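Local coordinates for protein oxidoreductase (PDB 7D5M) that binds NAD and, as a homolog of inositol dehydrogenase, probably catalyses the NAD-dependent oxidation of a polyol or sugar substrate, at residues G146-E151 / W333-Y338; D318-I321 / P326-L329. One frame throughout, in Å; residues are numbered along the deposited sequence.

Contact 1: residues G146-E151 / W333-Y338; sequences GHQLIE and WSNLYY. With NAD (nicotinamide-adenine-dinucleotide), chain B.
Asn-335 reaches out of helix 329-349 and gives its amide to the backbone of Gly-146. The bond from ND2 to Gly-146 O is 3.0 Å long and nearly straight, with an N-H...O angle of 167°. The carbonyl oxygen lies almost in the plane of the Asn-335 amide. The side chain starts toward the loop, and chi1 of -65°, with CG beside the backbone N, brings the amide to Gly-146 O. Gln-148 comes to the same amide from the start of helix 148-158. Its chain bends at chi2, and the two side chains cross at about a right angle with their amide planes 84° apart. Gln-148 OE1 then stands 3.3 Å from Asn-335 ND2. The other ends of both amides are also held: Asn-335 OD1 accepts from Arg-320, and Gln-148 NE2 donates to Asp-319 and Glu-327. Both residues are buried, and these partners are consistent with the modelled amide orientations. On the apolar side, the Leu-336 methyl CD2 rests against Gly-146, 3.8 Å from its CA. The side chain of Trp-333 leaves the helix away from Gly-146, and its indole meets the cofactor. C7N of the NAD carboxamide lies at the indole edge, in the ring plane; the nearest atoms, Trp-333 CZ2 and NAD O7N, are 3.6 Å apart, with O7N oblique to the ring. The arrangement joins the entry of helix 148-158 to helix 329-349 beside the nicotinamide end of the NAD pocket, in the Gfo/Idh/MocA fold that pairs a Rossmann domain with a C-terminal alpha/beta domain.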
ATOM      1  N   GLY A 146     -10.103  20.891   6.745  1.00 10.01           N
ATOM      2  CA  GLY A 146     -11.504  20.456   6.835  1.00  9.88           C
ATOM      3  C   GLY A 146     -11.667  18.953   6.974  1.00 10.24           C
ATOM      4  O   GLY A 146     -12.792  18.504   7.289  1.00 11.01           O
ATOM      5  N   HIS A 147     -10.630  18.158   6.694  1.00 10.26           N
ATOM      6  CA  HIS A 147     -10.706  16.676   6.810  1.00 10.40           C
ATOM      7  C   HIS A 147     -10.823  16.285   8.287  1.00 10.50           C
ATOM      8  O   HIS A 147      -9.965  16.726   9.088  1.00 10.58           O
ATOM      9  CB  HIS A 147      -9.525  16.002   6.115  1.00 10.22           C
ATOM     10  CG  HIS A 147      -9.689  15.934   4.634  1.00 10.23           C
ATOM     11  ND1 HIS A 147      -8.851  16.603   3.762  1.00 10.90           N
ATOM     12  CD2 HIS A 147     -10.598  15.292   3.865  1.00  9.86           C
ATOM     13  CE1 HIS A 147      -9.242  16.372   2.523  1.00  9.78           C
ATOM     14  NE2 HIS A 147     -10.297  15.577   2.559  1.00 11.17           N
ATOM     15  N   GLN A 148     -11.847  15.490   8.621  1.00 10.52           N
ATOM     16  CA  GLN A 148     -12.167  15.054  10.009  1.00 10.72           C
ATOM     17  C   GLN A 148     -10.912  14.542  10.725  1.00 10.62           C
ATOM     18  O   GLN A 148     -10.779  14.782  11.943  1.00 10.66           O
ATOM     19  CB  GLN A 148     -13.216  13.938  10.009  1.00 10.62           C
ATOM     20  CG  GLN A 148     -14.627  14.396   9.640  1.00 10.94           C
ATOM     21  CD  GLN A 148     -14.914  14.416   8.156  1.00 10.75           C
ATOM     22  OE1 GLN A 148     -14.307  15.168   7.392  1.00 11.01           O
ATOM     23  NE2 GLN A 148     -15.898  13.638   7.740  1.00 10.23           N
ATOM     24  N   LEU A 149     -10.027  13.813  10.040  1.00 10.43           N
ATOM     25  CA  LEU A 149      -8.943  13.111  10.777  1.00 10.66           C
ATOM     26  C   LEU A 149      -7.856  14.090  11.217  1.00 10.23           C
ATOM     27  O   LEU A 149      -7.034  13.689  12.062  1.00  9.90           O
ATOM     28  CB  LEU A 149      -8.392  11.958   9.939  1.00 10.70           C
ATOM     29  CG  LEU A 149      -9.324  10.755   9.846  1.00 10.90           C
ATOM     30  CD1 LEU A 149      -8.764   9.736   8.875  1.00 11.01           C
ATOM     31  CD2 LEU A 149      -9.555  10.124  11.218  1.00 11.02           C
ATOM     32  N   ILE A 150      -7.862  15.333  10.716  1.00 10.79           N
ATOM     33  CA  ILE A 150      -6.949  16.386  11.246  1.00 11.23           C
ATOM     34  C   ILE A 150      -7.360  16.681  12.698  1.00 12.12           C
ATOM     35  O   ILE A 150      -6.468  16.726  13.564  1.00 11.62           O
ATOM     36  CB  ILE A 150      -6.924  17.644  10.360  1.00 11.42           C
ATOM     37  CG1 ILE A 150      -6.585  17.325   8.901  1.00 11.50           C
ATOM     38  CG2 ILE A 150      -5.968  18.675  10.931  1.00 11.27           C
ATOM     39  CD1 ILE A 150      -5.297  16.539   8.717  1.00 11.62           C
ATOM     40  N   GLU A 151      -8.667  16.814  12.957  1.00 12.73           N
ATOM     41  CA  GLU A 151      -9.221  17.012  14.319  1.00 13.13           C
ATOM     42  C   GLU A 151      -8.912  15.776  15.176  1.00 12.58           C
ATOM     43  O   GLU A 151      -8.578  15.950  16.361  1.00 12.70           O
ATOM     44  CB  GLU A 151     -10.716  17.310  14.257  1.00 14.20           C
ATOM     45  CG  GLU A 151     -11.426  17.140  15.580  1.00 15.81           C
ATOM     46  CD  GLU A 151     -10.977  18.060  16.700  1.00 17.81           C
ATOM     47  OE1 GLU A 151     -10.331  19.090  16.417  1.00 18.23           O
ATOM     48  OE2 GLU A 151     -11.310  17.758  17.858  1.00 20.64           O
ATOM     49  N   TRP A 333     -13.521  21.120   2.205  1.00  8.89           N
ATOM     50  CA  TRP A 333     -13.819  22.549   1.918  1.00  9.38           C
ATOM     51  C   TRP A 333     -15.219  22.918   2.412  1.00  9.13           C
ATOM     52  O   TRP A 333     -15.390  24.057   2.900  1.00  9.14           O
ATOM     53  CB  TRP A 333     -13.675  22.861   0.437  1.00  9.38           C
ATOM     54  CG  TRP A 333     -12.273  23.136   0.016  1.00  9.93           C
ATOM     55  CD1 TRP A 333     -11.186  22.311   0.076  1.00 10.25           C
ATOM     56  CD2 TRP A 333     -11.825  24.361  -0.578  1.00  9.95           C
ATOM     57  NE1 TRP A 333     -10.088  22.947  -0.438  1.00 10.36           N
ATOM     58  CE2 TRP A 333     -10.452  24.203  -0.849  1.00 10.01           C
ATOM     59  CE3 TRP A 333     -12.455  25.571  -0.896  1.00  9.80           C
ATOM     60  CZ2 TRP A 333      -9.693  25.223  -1.422  1.00 10.46           C
ATOM     61  CZ3 TRP A 333     -11.704  26.572  -1.470  1.00 10.02           C
ATOM     62  CH2 TRP A 333     -10.336  26.400  -1.713  1.00  9.96           C
ATOM     63  N   SER A 334     -16.186  22.018   2.253  1.00  9.23           N
ATOM     64  CA  SER A 334     -17.580  22.218   2.743  1.00  9.62           C
ATOM     65  C   SER A 334     -17.580  22.372   4.268  1.00  9.90           C
ATOM     66  O   SER A 334     -18.361  23.197   4.782  1.00  9.89           O
ATOM     67  CB  SER A 334     -18.495  21.113   2.303  1.00  9.70           C
ATOM     68  OG  SER A 334     -18.534  21.031   0.885  1.00 10.30           O
ATOM     69  N   ASN A 335     -16.735  21.613   4.964  1.00  9.84           N
ATOM     70  CA  ASN A 335     -16.604  21.659   6.439  1.00 10.50           C
ATOM     71  C   ASN A 335     -16.059  23.027   6.872  1.00 11.05           C
ATOM     72  O   ASN A 335     -16.515  23.536   7.901  1.00 11.90           O
ATOM     73  CB  ASN A 335     -15.760  20.489   6.944  1.00 10.50           C
ATOM     74  CG  ASN A 335     -16.452  19.172   6.688  1.00 10.65           C
ATOM     75  OD1 ASN A 335     -17.680  19.141   6.584  1.00 10.42           O
ATOM     76  ND2 ASN A 335     -15.683  18.093   6.591  1.00  9.77           N
ATOM     77  N   LEU A 336     -15.144  23.632   6.115  1.00 11.14           N
ATOM     78  CA  LEU A 336     -14.673  25.002   6.438  1.00 11.61           C
ATOM     79  C   LEU A 336     -15.792  26.002   6.144  1.00 11.11           C
ATOM     80  O   LEU A 336     -16.030  26.878   6.985  1.00 10.85           O
ATOM     81  CB  LEU A 336     -13.439  25.369   5.615  1.00 12.57           C
ATOM     82  CG  LEU A 336     -12.174  24.553   5.870  1.00 13.83           C
ATOM     83  CD1 LEU A 336     -10.982  25.343   5.371  1.00 14.45           C
ATOM     84  CD2 LEU A 336     -12.006  24.161   7.328  1.00 14.52           C
ATOM     85  N   TYR A 337     -16.418  25.900   4.973  1.00 10.95           N
ATOM     86  CA  TYR A 337     -17.352  26.948   4.487  1.00 10.84           C
ATOM     87  C   TYR A 337     -18.589  27.012   5.397  1.00 11.06           C
ATOM     88  O   TYR A 337     -19.076  28.132   5.633  1.00 10.57           O
ATOM     89  CB  TYR A 337     -17.678  26.776   2.999  1.00 11.10           C
ATOM     90  CG  TYR A 337     -16.970  27.764   2.104  1.00 11.30           C
ATOM     91  CD1 TYR A 337     -17.478  29.041   1.931  1.00 11.35           C
ATOM     92  CD2 TYR A 337     -15.791  27.454   1.439  1.00 11.88           C
ATOM     93  CE1 TYR A 337     -16.857  29.972   1.118  1.00 11.71           C
ATOM     94  CE2 TYR A 337     -15.154  28.376   0.619  1.00 12.01           C
ATOM     95  CZ  TYR A 337     -15.689  29.646   0.457  1.00 12.44           C
ATOM     96  OH  TYR A 337     -15.096  30.583  -0.352  1.00 12.40           O
ATOM     97  N   TYR A 338     -19.109  25.897   5.923  1.00 11.79           N
ATOM     98  CA  TYR A 338     -20.296  26.005   6.816  1.00 12.21           C
ATOM     99  C   TYR A 338     -19.852  26.690   8.111  1.00 12.19           C
ATOM    100  O   TYR A 338     -20.649  27.449   8.668  1.00 12.43           O
ATOM    101  CB  TYR A 338     -21.040  24.686   7.047  1.00 12.79           C
ATOM    102  CG  TYR A 338     -20.536  23.854   8.196  1.00 13.60           C
ATOM    103  CD1 TYR A 338     -20.743  24.238   9.512  1.00 13.98           C
ATOM    104  CD2 TYR A 338     -19.878  22.655   7.968  1.00 13.99           C
ATOM    105  CE1 TYR A 338     -20.263  23.486  10.571  1.00 14.07           C
ATOM    106  CE2 TYR A 338     -19.403  21.884   9.018  1.00 13.99           C
ATOM    107  CZ  TYR A 338     -19.600  22.296  10.324  1.00 14.43           C
ATOM    108  OH  TYR A 338     -19.136  21.545  11.365  1.00 14.75           O
TER
HETATM  109  PA  NAD B 500      -6.207  31.091 -11.941  1.00 22.31           P
HETATM  110  O1A NAD B 500      -5.231  31.935 -12.701  1.00 23.28           O
HETATM  111  O2A NAD B 500      -6.503  29.691 -12.376  1.00 20.27           O
HETATM  112  O5B NAD B 500      -7.588  31.902 -11.813  1.00 21.11           O
HETATM  113  C5B NAD B 500      -7.634  33.353 -11.646  1.00 19.22           C
HETATM  114  C4B NAD B 500      -9.059  33.797 -11.867  1.00 18.31           C
HETATM  115  O4B NAD B 500      -9.250  35.143 -11.361  1.00 17.49           O
HETATM  116  C3B NAD B 500      -9.504  33.854 -13.334  1.00 17.91           C
HETATM  117  O3B NAD B 500     -10.883  33.528 -13.429  1.00 16.96           O
HETATM  118  C2B NAD B 500      -9.230  35.320 -13.689  1.00 17.11           C
HETATM  119  O2B NAD B 500      -9.952  35.802 -14.800  1.00 16.39           O
HETATM  120  C1B NAD B 500      -9.712  35.977 -12.405  1.00 17.63           C
HETATM  121  N9A NAD B 500      -9.189  37.312 -12.160  1.00 18.69           N
HETATM  122  C8A NAD B 500      -7.880  37.705 -12.262  1.00 18.17           C
HETATM  123  N7A NAD B 500      -7.686  38.952 -11.910  1.00 18.83           N
HETATM  124  C5A NAD B 500      -8.940  39.405 -11.532  1.00 19.06           C
HETATM  125  C6A NAD B 500      -9.384  40.649 -11.043  1.00 19.67           C
HETATM  126  N6A NAD B 500      -8.578  41.690 -10.822  1.00 19.35           N
HETATM  127  N1A NAD B 500     -10.703  40.766 -10.749  1.00 19.96           N
HETATM  128  C2A NAD B 500     -11.503  39.711 -10.969  1.00 19.43           C
HETATM  129  N3A NAD B 500     -11.194  38.490 -11.410  1.00 18.79           N
HETATM  130  C4A NAD B 500      -9.879  38.400 -11.678  1.00 19.04           C
HETATM  131  O3  NAD B 500      -5.739  30.998 -10.395  1.00 21.69           O
HETATM  132  PN  NAD B 500      -6.056  29.849  -9.295  1.00 21.76           P
HETATM  133  O1N NAD B 500      -5.079  28.717  -9.451  1.00 22.52           O
HETATM  134  O2N NAD B 500      -7.524  29.542  -9.330  1.00 18.56           O
HETATM  135  O5D NAD B 500      -5.686  30.597  -7.926  1.00 22.26           O
HETATM  136  C5D NAD B 500      -6.369  31.779  -7.503  1.00 20.09           C
HETATM  137  C4D NAD B 500      -6.030  31.962  -6.050  1.00 20.46           C
HETATM  138  O4D NAD B 500      -6.411  30.763  -5.328  1.00 20.51           O
HETATM  139  C3D NAD B 500      -4.534  32.153  -5.770  1.00 19.21           C
HETATM  140  O3D NAD B 500      -4.365  33.044  -4.683  1.00 19.76           O
HETATM  141  C2D NAD B 500      -4.062  30.736  -5.422  1.00 20.29           C
HETATM  142  O2D NAD B 500      -2.910  30.718  -4.593  1.00 18.49           O
HETATM  143  C1D NAD B 500      -5.282  30.216  -4.660  1.00 21.01           C
HETATM  144  N1N NAD B 500      -5.421  28.728  -4.645  1.00 20.98           N
HETATM  145  C2N NAD B 500      -5.608  28.086  -3.440  1.00 21.59           C
HETATM  146  C3N NAD B 500      -5.690  26.693  -3.380  1.00 20.09           C
HETATM  147  C7N NAD B 500      -6.055  26.076  -2.047  1.00 19.39           C
HETATM  148  O7N NAD B 500      -6.510  26.804  -1.158  1.00 17.44           O
HETATM  149  N7N NAD B 500      -5.894  24.763  -1.910  1.00 15.95           N
HETATM  150  C4N NAD B 500      -5.453  25.952  -4.543  1.00 21.56           C
HETATM  151  C5N NAD B 500      -5.249  26.618  -5.751  1.00 20.98           C
HETATM  152  C6N NAD B 500      -5.387  27.988  -5.794  1.00 21.30           C

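Contact 2: residues D318-I321 / P326-L329; sequences DDRI and PEGL
Glu-327 is extended beyond CG (chi2 -171°), and chi1 of -69° sends that straight chain across to the backbone of Asp-319 to Ile-321. The two segments are arms of the connection between strand 301-305 and helix 329-349 in the C-terminal alpha/beta domain. Gly-328 is the N-cap residue of that helix, and Glu-327 comes directly before it in the chain. Glu-327 OE2 accepts from Arg-320 N at 2.9 Å, on its syn lone pair. Ile-321 N adds a weak bond to Glu-327 OE2, 3.4 Å long and bent to 136°. The Ile-321 side chain runs antiparallel alongside that of Glu-327, with Ile-321 CG2 4.0 Å from Glu-327 OE2. Gln-148 donates to Glu-327 OE1, and Arg-306 forms a long, weak ion pair with OE2. Together with the backbone N-H groups, these partners would probably favour the charged form of the buried acid. NH1 of Arg-320 forms a salt bridge with Asp-36, and the side chain packs on Phe-330 of the second subunit. A bridging water donates to Glu-327 OE1 and Asp-318 O, its O 2.8 and 2.7 Å from them, and accepts a weak bond from Arg-320 NE in the guanidinium plane.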
ATOM      1  N   ASP A 318     -18.613  16.019  11.401  1.00 13.23           N
ATOM      2  CA  ASP A 318     -18.791  16.444   9.990  1.00 12.96           C
ATOM      3  C   ASP A 318     -18.996  15.250   9.049  1.00 12.60           C
ATOM      4  O   ASP A 318     -19.100  15.496   7.839  1.00 12.78           O
ATOM      5  CB  ASP A 318     -17.627  17.326   9.536  1.00 12.93           C
ATOM      6  CG  ASP A 318     -17.589  18.685  10.211  1.00 12.84           C
ATOM      7  OD1 ASP A 318     -18.617  19.075  10.822  1.00 13.91           O
ATOM      8  OD2 ASP A 318     -16.536  19.340  10.129  1.00 13.38           O
ATOM      9  N   ASP A 319     -19.148  14.020   9.550  1.00 12.35           N
ATOM     10  CA  ASP A 319     -19.399  12.859   8.659  1.00 12.64           C
ATOM     11  C   ASP A 319     -20.700  13.098   7.885  1.00 12.57           C
ATOM     12  O   ASP A 319     -21.722  13.388   8.524  1.00 12.77           O
ATOM     13  CB  ASP A 319     -19.437  11.539   9.420  1.00 12.60           C
ATOM     14  CG  ASP A 319     -18.087  11.117   9.975  1.00 12.57           C
ATOM     15  OD1 ASP A 319     -17.050  11.463   9.360  1.00 12.20           O
ATOM     16  OD2 ASP A 319     -18.084  10.442  11.021  1.00 12.11           O
ATOM     17  N   ARG A 320     -20.644  13.002   6.551  1.00 12.48           N
ATOM     18  CA  ARG A 320     -21.816  13.201   5.653  1.00 12.63           C
ATOM     19  C   ARG A 320     -22.317  11.850   5.140  1.00 12.27           C
ATOM     20  O   ARG A 320     -23.445  11.786   4.625  1.00 11.39           O
ATOM     21  CB  ARG A 320     -21.432  14.121   4.495  1.00 12.39           C
ATOM     22  CG  ARG A 320     -21.081  15.531   4.946  1.00 12.07           C
ATOM     23  CD  ARG A 320     -20.184  16.270   3.972  1.00 11.70           C
ATOM     24  NE  ARG A 320     -19.752  17.527   4.553  1.00 11.52           N
ATOM     25  CZ  ARG A 320     -20.436  18.670   4.511  1.00 11.35           C
ATOM     26  NH1 ARG A 320     -21.582  18.744   3.851  1.00 11.29           N
ATOM     27  NH2 ARG A 320     -19.956  19.750   5.096  1.00 11.38           N
ATOM     28  N   ILE A 321     -21.509  10.802   5.294  1.00 12.96           N
ATOM     29  CA  ILE A 321     -21.919   9.414   4.965  1.00 13.12           C
ATOM     30  C   ILE A 321     -21.111   8.451   5.841  1.00 12.46           C
ATOM     31  O   ILE A 321     -20.062   8.851   6.359  1.00 12.40           O
ATOM     32  CB  ILE A 321     -21.751   9.162   3.454  1.00 13.85           C
ATOM     33  CG1 ILE A 321     -22.479   7.890   3.006  1.00 14.67           C
ATOM     34  CG2 ILE A 321     -20.274   9.182   3.088  1.00 13.73           C
ATOM     35  CD1 ILE A 321     -22.694   7.772   1.518  1.00 15.09           C
ATOM     36  N   PRO A 326     -15.767   6.746   0.632  1.00 11.72           N
ATOM     37  CA  PRO A 326     -14.720   7.764   0.619  1.00 11.04           C
ATOM     38  C   PRO A 326     -15.278   9.182   0.463  1.00 11.06           C
ATOM     39  O   PRO A 326     -15.944   9.459  -0.521  1.00 10.38           O
ATOM     40  CB  PRO A 326     -13.866   7.415  -0.606  1.00 11.72           C
ATOM     41  CG  PRO A 326     -14.825   6.693  -1.519  1.00 11.46           C
ATOM     42  CD  PRO A 326     -15.777   5.946  -0.604  1.00 11.61           C
ATOM     43  N   GLU A 327     -15.008  10.036   1.452  1.00 10.43           N
ATOM     44  CA  GLU A 327     -15.158  11.500   1.295  1.00 10.29           C
ATOM     45  C   GLU A 327     -13.885  12.034   0.625  1.00 10.17           C
ATOM     46  O   GLU A 327     -12.877  11.282   0.499  1.00  9.69           O
ATOM     47  CB  GLU A 327     -15.463  12.148   2.642  1.00 10.46           C
ATOM     48  CG  GLU A 327     -16.849  11.785   3.146  1.00 10.76           C
ATOM     49  CD  GLU A 327     -17.326  12.544   4.372  1.00 11.37           C
ATOM     50  OE1 GLU A 327     -16.597  13.441   4.851  1.00 10.90           O
ATOM     51  OE2 GLU A 327     -18.456  12.242   4.823  1.00 11.63           O
ATOM     52  N   GLY A 328     -13.936  13.272   0.152  1.00  9.61           N
ATOM     53  CA  GLY A 328     -12.795  13.871  -0.559  1.00  9.95           C
ATOM     54  C   GLY A 328     -12.601  15.321  -0.182  1.00  9.48           C
ATOM     55  O   GLY A 328     -13.196  15.786   0.806  1.00  9.35           O
ATOM     56  N   LEU A 329     -11.792  16.029  -0.952  1.00  8.97           N
ATOM     57  CA  LEU A 329     -11.406  17.418  -0.610  1.00  9.25           C
ATOM     58  C   LEU A 329     -12.634  18.340  -0.669  1.00  9.19           C
ATOM     59  O   LEU A 329     -12.623  19.365   0.018  1.00  9.28           O
ATOM     60  CB  LEU A 329     -10.297  17.874  -1.562  1.00  9.59           C
ATOM     61  CG  LEU A 329      -9.717  19.267  -1.289  1.00  9.49           C
ATOM     62  CD1 LEU A 329      -9.103  19.349   0.095  1.00  9.88           C
ATOM     63  CD2 LEU A 329      -8.670  19.623  -2.337  1.00 10.02           C
TER
HETATM   64  O   HOH W   1     -17.488  15.916   5.688  1.00  9.95           O

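Contact 2 is nested in the chain between the two segments of contact 1, and their centres lie 9 Å apart. Polar side chains join them directly. Tyr-338 OH of contact 1 is 2.6 Å from Asp-318 OD1 of contact 2, and Asn-335 OD1 is 2.8 Å from Arg-320 NH2; both are probable hydrogen bonds. His-147 NE2 lies 3.4 Å from Gly-328 O, a packing contact. Helix 329-349 links the two, since 326-329 leads into it and 333-338 begins four residues further along it. Contact 1 meets NAD through Trp-333. Contact 2 lies away from the annotated sites and meets the second subunit.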